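PDB 3KS6: glycerophosphoryl diester phosphodiesterase from Agrobacterium tumefaciens str. C58, which belongs to the glycerophosphoryl diester phosphodiesterase family, has a TIM-barrel fold and carries a bound magnesium ion. Local coordinates for residues D190-G195 with I218-D223. Sequence-based numbering, arbitrary orientation.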
loop_
_atom_site.group_PDB
_atom_site.type_symbol
_atom_site.label_atom_id
_atom_site.label_comp_id
_atom_site.label_asym_id
_atom_site.label_seq_id
_atom_site.Cartn_x
_atom_site.Cartn_y
_atom_site.Cartn_z
ATOM N N ASP A 190 -5.455 -12.606 -7.715
ATOM C CA ASP A 190 -6.340 -13.716 -8.110
ATOM C C ASP A 190 -7.411 -13.305 -9.124
ATOM O O ASP A 190 -8.025 -14.182 -9.702
ATOM C CB ASP A 190 -6.997 -14.394 -6.895
ATOM C CG ASP A 190 -6.002 -15.132 -5.989
ATOM O OD1 ASP A 190 -4.871 -15.452 -6.431
ATOM O OD2 ASP A 190 -6.397 -15.382 -4.835
ATOM N N THR A 191 -7.636 -11.997 -9.319
ATOM C CA THR A 191 -8.532 -11.483 -10.342
ATOM C C THR A 191 -7.839 -11.012 -11.633
ATOM O O THR A 191 -8.484 -10.617 -12.601
ATOM C CB THR A 191 -9.434 -10.362 -9.789
ATOM O OG1 THR A 191 -8.665 -9.171 -9.543
ATOM C CG2 THR A 191 -10.156 -10.832 -8.510
ATOM N N ALA A 192 -6.519 -11.077 -11.671
ATOM C CA ALA A 192 -5.755 -10.652 -12.810
ATOM C C ALA A 192 -5.605 -11.800 -13.784
ATOM O O ALA A 192 -5.539 -12.961 -13.376
ATOM C CB ALA A 192 -4.338 -10.184 -12.356
ATOM N N ASP A 193 -5.486 -11.440 -15.050
ATOM C CA ASP A 193 -5.157 -12.339 -16.125
ATOM C C ASP A 193 -4.756 -11.515 -17.338
ATOM O O ASP A 193 -4.905 -10.271 -17.333
ATOM C CB ASP A 193 -6.314 -13.296 -16.397
ATOM C CG ASP A 193 -7.608 -12.592 -16.722
ATOM O OD1 ASP A 193 -7.605 -11.668 -17.547
ATOM O OD2 ASP A 193 -8.656 -12.983 -16.161
ATOM N N ALA A 194 -4.237 -12.189 -18.362
ATOM C CA ALA A 194 -3.758 -11.521 -19.583
ATOM C C ALA A 194 -4.801 -10.630 -20.245
ATOM O O ALA A 194 -4.477 -9.544 -20.714
ATOM C CB ALA A 194 -3.251 -12.580 -20.617
ATOM N N GLY A 195 -6.042 -11.117 -20.331
ATOM C CA GLY A 195 -7.106 -10.346 -20.976
ATOM C C GLY A 195 -7.408 -9.056 -20.222
ATOM O O GLY A 195 -7.633 -8.029 -20.840
ATOM N N ILE A 218 2.982 -14.742 -6.825
ATOM C CA ILE A 218 4.149 -13.968 -7.188
ATOM C C ILE A 218 4.608 -14.300 -8.605
ATOM O O ILE A 218 4.825 -13.393 -9.408
ATOM C CB ILE A 218 5.307 -14.162 -6.178
ATOM C CG1 ILE A 218 4.945 -13.587 -4.792
ATOM C CG2 ILE A 218 6.614 -13.540 -6.742
ATOM C CD1 ILE A 218 5.848 -14.046 -3.651
ATOM N N THR A 219 4.709 -15.593 -8.926
ATOM C CA THR A 219 5.151 -16.011 -10.265
ATOM C C THR A 219 4.133 -15.594 -11.338
ATOM O O THR A 219 4.495 -15.203 -12.444
ATOM C CB THR A 219 5.399 -17.551 -10.297
ATOM O OG1 THR A 219 6.492 -17.871 -9.432
ATOM C CG2 THR A 219 5.673 -18.000 -11.719
ATOM N N LYS A 220 2.840 -15.616 -10.996
ATOM C CA LYS A 220 1.831 -15.173 -11.947
ATOM C C LYS A 220 2.043 -13.687 -12.272
ATOM O O LYS A 220 2.001 -13.281 -13.433
ATOM C CB LYS A 220 0.440 -15.404 -11.384
ATOM C CG LYS A 220 -0.684 -14.812 -12.174
ATOM C CD LYS A 220 -1.993 -15.105 -11.451
ATOM C CE LYS A 220 -3.152 -14.480 -12.163
ATOM N NZ LYS A 220 -4.431 -14.817 -11.454
ATOM N N ALA A 221 2.253 -12.886 -11.239
ATOM C CA ALA A 221 2.517 -11.441 -11.379
ATOM C C ALA A 221 3.746 -11.178 -12.280
ATOM O O ALA A 221 3.714 -10.341 -13.206
ATOM C CB ALA A 221 2.701 -10.804 -9.945
ATOM N N LEU A 222 4.830 -11.919 -12.022
ATOM C CA LEU A 222 6.052 -11.814 -12.829
ATOM C C LEU A 222 5.843 -12.274 -14.267
ATOM O O LEU A 222 6.272 -11.590 -15.183
ATOM C CB LEU A 222 7.220 -12.549 -12.159
ATOM C CG LEU A 222 7.687 -12.059 -10.781
ATOM C CD1 LEU A 222 8.592 -13.110 -10.066
ATOM C CD2 LEU A 222 8.408 -10.664 -10.893
ATOM N N ASP A 223 5.155 -13.399 -14.455
ATOM C CA ASP A 223 4.798 -13.922 -15.781
ATOM C C ASP A 223 3.918 -12.971 -16.540
ATOM O O ASP A 223 4.090 -12.804 -17.724
ATOM C CB ASP A 223 4.062 -15.277 -15.689
ATOM C CG ASP A 223 4.995 -16.442 -15.361
ATOM O OD1 ASP A 223 6.233 -16.253 -15.411
ATOM O OD2 ASP A 223 4.463 -17.526 -15.043
HETATM O O HOH W 1 -3.867 -15.974 -8.780
#
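Lys220 reaches from its helix to the backbone of Ala192 and donates a hydrogen bond to the carbonyl. Lys220 NZ lies 2.9 Å from Ala192 O. The bond bends at the acceptor, with a C=O...N angle of 148°, and the ammonium group sits 22° off the carbonyl plane. The last methylene comes almost as near, CE of Lys220 being 3.1 Å from the same Ala192 O. The Ala192 methyl points toward the helix and only grazes the lysine, its CB 4.5 Å from Lys220 CE. CG of Lys220 is anti to the backbone N (chi1 171°), and the rest of the chain is fully extended. This straight span bridges a gap in which the closest CA atoms, those of Ala192 and Ala221, are 8.4 Å apart.

A water links the same ammonium group to Asp190. It accepts from Lys220 NZ at 3.0 Å and donates to Asp190 OD1 at 2.6 Å. Carboxylate and ammonium do not touch directly. Their opposite charges may still attract across the water, since Asp190 OD1 and Lys220 NZ are 5.1 Å apart.

The contact belongs to the outer layer of a TIM barrel. Residues 190-195 lead from strand 184-188 into helix 194-202, and Lys220 belongs to the next helix along the chain, 215-224. One lysine thus ties a strand-to-helix connection to the neighbouring helix.

Further partners fix both ends of this link. Lys220 NZ also donates to Ile189 O, so two carbonyls and the water hold the ammonium group. Asp190 OD1 takes a second hydrogen bond from Gln217 NE2, on the same helix as Lys220. Just beyond Ala192, Asp193 is the N-cap of helix 194-202, its OD1 accepting from Leu196 N.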